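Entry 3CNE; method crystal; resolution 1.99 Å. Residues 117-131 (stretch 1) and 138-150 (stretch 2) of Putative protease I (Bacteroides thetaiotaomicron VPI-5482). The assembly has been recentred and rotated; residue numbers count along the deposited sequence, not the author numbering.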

# COMPACT_ATOMS: atom_id res chain seq x y z
N PHE A 117 10.89 15.62 -10.43
CA PHE A 117 10.55 17.03 -10.44
C PHE A 117 11.76 17.87 -10.86
O PHE A 117 11.64 18.71 -11.76
CB PHE A 117 10.01 17.49 -9.06
CG PHE A 117 8.69 16.85 -8.65
CD1 PHE A 117 7.84 16.27 -9.59
CD2 PHE A 117 8.29 16.88 -7.31
CE1 PHE A 117 6.59 15.70 -9.18
CE2 PHE A 117 7.06 16.32 -6.90
CZ PHE A 117 6.22 15.72 -7.85
N ASP A 118 12.92 17.62 -10.24
CA ASP A 118 14.14 18.38 -10.50
C ASP A 118 14.52 18.37 -11.97
O ASP A 118 14.88 19.42 -12.51
CB ASP A 118 15.32 17.87 -9.65
CG ASP A 118 16.66 18.57 -10.02
OD1 ASP A 118 16.84 19.04 -11.16
OD2 ASP A 118 17.58 18.66 -9.18
N PHE A 119 14.41 17.20 -12.60
CA PHE A 119 14.77 17.02 -14.01
C PHE A 119 14.08 18.04 -14.90
O PHE A 119 14.62 18.44 -15.93
CB PHE A 119 14.40 15.60 -14.49
CG PHE A 119 15.31 14.50 -13.98
CD1 PHE A 119 16.51 14.79 -13.35
CD2 PHE A 119 14.98 13.17 -14.20
CE1 PHE A 119 17.35 13.77 -12.92
CE2 PHE A 119 15.80 12.14 -13.77
CZ PHE A 119 16.99 12.44 -13.13
N THR A 120 12.88 18.44 -14.51
CA THR A 120 12.11 19.39 -15.30
C THR A 120 12.47 20.84 -14.93
O THR A 120 12.02 21.76 -15.59
CB THR A 120 10.57 19.20 -15.13
OG1 THR A 120 10.18 19.66 -13.85
CG2 THR A 120 10.18 17.71 -15.29
N GLY A 121 13.27 21.02 -13.89
CA GLY A 121 13.64 22.36 -13.44
C GLY A 121 12.65 23.08 -12.52
O GLY A 121 13.00 24.09 -11.91
N ILE A 122 11.43 22.56 -12.39
CA ILE A 122 10.39 23.27 -11.65
C ILE A 122 10.75 23.48 -10.18
O ILE A 122 10.12 24.29 -9.48
CB ILE A 122 9.00 22.59 -11.76
CG1 ILE A 122 9.04 21.16 -11.18
CG2 ILE A 122 8.50 22.65 -13.21
CD1 ILE A 122 7.68 20.53 -11.00
N THR A 123 11.74 22.73 -9.70
CA THR A 123 12.12 22.79 -8.30
C THR A 123 13.09 23.92 -7.96
O THR A 123 13.51 24.00 -6.83
CB THR A 123 12.73 21.45 -7.81
OG1 THR A 123 13.87 21.12 -8.61
CG2 THR A 123 11.71 20.31 -7.88
N LYS A 124 13.44 24.78 -8.93
CA LYS A 124 14.43 25.85 -8.72
C LYS A 124 14.25 26.49 -7.34
O LYS A 124 13.18 26.99 -7.05
CB LYS A 124 14.31 26.97 -9.77
CG LYS A 124 14.08 26.55 -11.22
CD LYS A 124 15.39 26.51 -12.04
CE LYS A 124 15.15 25.97 -13.44
NZ LYS A 124 16.46 25.52 -14.07
N GLY A 125 15.29 26.43 -6.51
CA GLY A 125 15.32 27.11 -5.21
C GLY A 125 14.42 26.60 -4.10
O GLY A 125 14.30 27.23 -3.05
N LYS A 126 13.79 25.44 -4.31
CA LYS A 126 12.89 24.89 -3.29
C LYS A 126 13.55 23.75 -2.57
O LYS A 126 14.29 22.96 -3.18
CB LYS A 126 11.58 24.38 -3.91
CG LYS A 126 10.79 25.40 -4.72
CD LYS A 126 10.15 26.46 -3.82
CE LYS A 126 9.79 27.68 -4.63
NZ LYS A 126 9.30 28.78 -3.78
N LYS A 127 13.28 23.66 -1.27
CA LYS A 127 13.73 22.53 -0.48
C LYS A 127 12.90 21.30 -0.81
O LYS A 127 11.67 21.38 -0.91
CB LYS A 127 13.65 22.85 1.01
CG LYS A 127 14.85 23.68 1.49
CD LYS A 127 14.61 24.22 2.90
CE LYS A 127 13.52 25.30 2.89
NZ LYS A 127 12.99 25.59 4.27
N VAL A 128 13.59 20.19 -1.00
CA VAL A 128 12.93 18.91 -1.26
C VAL A 128 13.53 17.82 -0.41
O VAL A 128 14.73 17.84 -0.11
CB VAL A 128 13.01 18.46 -2.75
CG1 VAL A 128 12.20 19.37 -3.66
CG2 VAL A 128 14.49 18.32 -3.22
N ALA A 129 12.70 16.86 -0.05
CA ALA A 129 13.15 15.63 0.57
C ALA A 129 13.17 14.58 -0.53
O ALA A 129 12.31 14.56 -1.43
CB ALA A 129 12.24 15.22 1.68
N VAL A 130 14.18 13.72 -0.46
CA VAL A 130 14.51 12.80 -1.52
C VAL A 130 15.21 11.62 -0.89
O VAL A 130 15.83 11.75 0.18
CB VAL A 130 15.38 13.50 -2.61
CG1 VAL A 130 16.72 13.93 -2.05
CG2 VAL A 130 15.58 12.61 -3.82
N HIS A 131 15.09 10.46 -1.53
CA HIS A 131 15.78 9.27 -1.10
C HIS A 131 17.29 9.55 -1.12
O HIS A 131 17.77 10.13 -2.08
CB HIS A 131 15.44 8.09 -2.02
CG HIS A 131 15.92 6.78 -1.50
ND1 HIS A 131 17.25 6.39 -1.57
CD2 HIS A 131 15.27 5.78 -0.87
CE1 HIS A 131 17.38 5.21 -1.01
NE2 HIS A 131 16.20 4.82 -0.57
N ILE A 138 19.89 15.90 -7.26
CA ILE A 138 19.15 17.15 -7.08
C ILE A 138 20.09 18.33 -7.33
O ILE A 138 21.00 18.58 -6.53
CB ILE A 138 18.49 17.25 -5.66
CG1 ILE A 138 17.48 16.10 -5.46
CG2 ILE A 138 17.84 18.60 -5.43
CD1 ILE A 138 16.32 16.12 -6.44
N GLN A 139 19.90 19.02 -8.45
CA GLN A 139 20.70 20.23 -8.73
C GLN A 139 19.93 21.56 -8.83
O GLN A 139 20.50 22.61 -8.54
CB GLN A 139 21.63 20.07 -9.95
CG GLN A 139 21.51 18.80 -10.76
CD GLN A 139 22.59 18.70 -11.80
OE1 GLN A 139 23.48 19.56 -11.86
NE2 GLN A 139 22.52 17.67 -12.65
N ASN A 140 18.66 21.50 -9.25
CA ASN A 140 17.81 22.68 -9.31
C ASN A 140 17.20 23.07 -7.96
O ASN A 140 17.17 24.25 -7.60
CB ASN A 140 16.72 22.52 -10.37
CG ASN A 140 17.29 22.43 -11.77
OD1 ASN A 140 17.08 21.43 -12.49
ND2 ASN A 140 18.03 23.45 -12.17
N GLY A 141 16.71 22.07 -7.23
CA GLY A 141 16.15 22.30 -5.90
C GLY A 141 17.23 22.24 -4.84
O GLY A 141 18.41 22.15 -5.15
N ILE A 142 16.81 22.27 -3.59
CA ILE A 142 17.70 22.22 -2.45
C ILE A 142 17.41 20.95 -1.63
O ILE A 142 16.50 20.95 -0.81
CB ILE A 142 17.49 23.49 -1.57
CG1 ILE A 142 17.82 24.75 -2.39
CG2 ILE A 142 18.30 23.42 -0.26
CD1 ILE A 142 17.25 26.05 -1.83
N ALA A 143 18.18 19.89 -1.84
CA ALA A 143 17.90 18.63 -1.13
C ALA A 143 18.29 18.71 0.33
O ALA A 143 19.38 19.18 0.68
CB ALA A 143 18.61 17.46 -1.80
N THR A 144 17.41 18.24 1.19
CA THR A 144 17.71 18.16 2.62
C THR A 144 17.77 16.70 3.07
O THR A 144 17.48 15.78 2.29
CB THR A 144 16.71 18.97 3.47
OG1 THR A 144 15.45 18.31 3.52
CG2 THR A 144 16.51 20.40 2.92
N ASP A 145 18.19 16.49 4.31
CA ASP A 145 18.18 15.17 4.94
C ASP A 145 16.90 14.94 5.74
O ASP A 145 16.76 13.93 6.41
CB ASP A 145 19.38 15.01 5.90
CG ASP A 145 20.73 15.04 5.19
OD1 ASP A 145 20.83 14.65 4.00
OD2 ASP A 145 21.70 15.46 5.86
N GLU A 146 15.97 15.89 5.66
CA GLU A 146 14.70 15.79 6.40
C GLU A 146 13.81 14.66 5.88
O GLU A 146 13.95 14.23 4.73
CB GLU A 146 13.94 17.12 6.40
CG GLU A 146 14.65 18.22 7.17
CD GLU A 146 15.10 17.77 8.55
OE1 GLU A 146 14.22 17.50 9.40
OE2 GLU A 146 16.33 17.66 8.78
N LYS A 147 12.89 14.22 6.75
CA LYS A 147 11.96 13.13 6.48
C LYS A 147 10.95 13.53 5.42
O LYS A 147 10.50 12.70 4.62
CB LYS A 147 11.22 12.70 7.75
CG LYS A 147 12.02 11.85 8.73
CD LYS A 147 11.15 11.45 9.92
CE LYS A 147 11.95 10.83 11.04
NZ LYS A 147 12.14 9.38 10.83
N SER A 148 10.55 14.81 5.46
CA SER A 148 9.74 15.41 4.41
C SER A 148 10.02 16.91 4.40
O SER A 148 10.60 17.43 5.36
CB SER A 148 8.25 15.13 4.60
OG SER A 148 7.78 15.46 5.91
N GLU A 149 9.64 17.56 3.31
CA GLU A 149 9.82 18.99 3.11
C GLU A 149 8.57 19.52 2.43
O GLU A 149 8.07 18.93 1.46
CB GLU A 149 11.03 19.30 2.21
CG GLU A 149 12.39 19.09 2.88
CD GLU A 149 12.70 20.07 4.03
OE1 GLU A 149 11.97 21.06 4.23
OE2 GLU A 149 13.70 19.86 4.73
N ILE A 150 8.07 20.63 2.97
CA ILE A 150 7.01 21.37 2.32
C ILE A 150 7.58 22.75 2.05
O ILE A 150 7.97 23.47 2.96
CB ILE A 150 5.71 21.40 3.18
CG1 ILE A 150 5.14 19.97 3.30
CG2 ILE A 150 4.66 22.35 2.57
CD1 ILE A 150 3.99 19.83 4.26
O HOH W 1 9.31 19.78 -1.10
O HOH W 2 18.10 13.04 1.24

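What holds the two backbones side by side? Strand 127-129 runs parallel to strand 142-144, and three hydrogen bonds zip the pair together. Ile142 N donates to Lys126 O at 2.6 Å, Val128 N donates to Ile142 O at 3.0 Å, and Thr144 N donates to Val128 O at 3.0 Å. Lys127 therefore sits beside Ile142 and Val128 beside Ala143, the alternating pattern expected of parallel strands. Ahead of the strands, Gly125 N, in the turn from Thr123 to Lys126, extends the ladder by donating to Asn140 O at 3.1 Å.

Why does the chain come so close at Gly141? Gly141 CA lies 3.3 Å from Thr123 O and 3.4 Å from Lys126 O, so the turn closes almost directly over it. A CB on Gly141 would stand about 3.0 Å from Lys126 O and 3.2 Å from Thr123 CB; the hollow is shallow, and the absence of a side chain lets the backbone settle into it. Next to it, the tip of Ile142 reaches back toward the turn, its CD1 3.4 Å from Gly125 O.

How does the helix end grip the loop before the second strand? Asp118 points toward that loop and is buried, and its OD2 accepts two backbone hydrogen bonds, a very short one from Gln139 N at 2.5 Å and one from Asn140 N at 3.0 Å. One carboxylate oxygen thus gathers two successive amides, and the loop passes close enough to the acid that Ile138 CA lies 3.0 Å from Asp118 OD2.

Which side chains fill the space on the face bearing Val128 and Ala143? Ile138 starts out sideways, but its end comes nearer and wedges against two valines: its CG2 lies 4.0 Å from Val128 CG2, and its CG1 lies 4.1 Å from Val130 CG1. The small Ala143 leaves room beside them, with its CB 4.0 Å from Val130 CG1 and 4.4 Å from Val128 CG2. These apolar contacts shelter hydrocarbon surface from solvent.

What covers the face bearing Lys127 and Ile142? Here the aliphatic part of Lys127 does the packing, its CG 3.9 Å from both Ile142 CG2 and Thr144 CG2. Glu149, on the returning strand 148-150, lays its CG 3.7 Å from Ala129 N, and Thr144 OG1 steadies its carboxylate by donating to Glu149 OE2 at 2.6 Å. Ala129 CB fits against the returning backbone, 3.6 Å from Glu146 O and 3.7 Å from Ser148 CA.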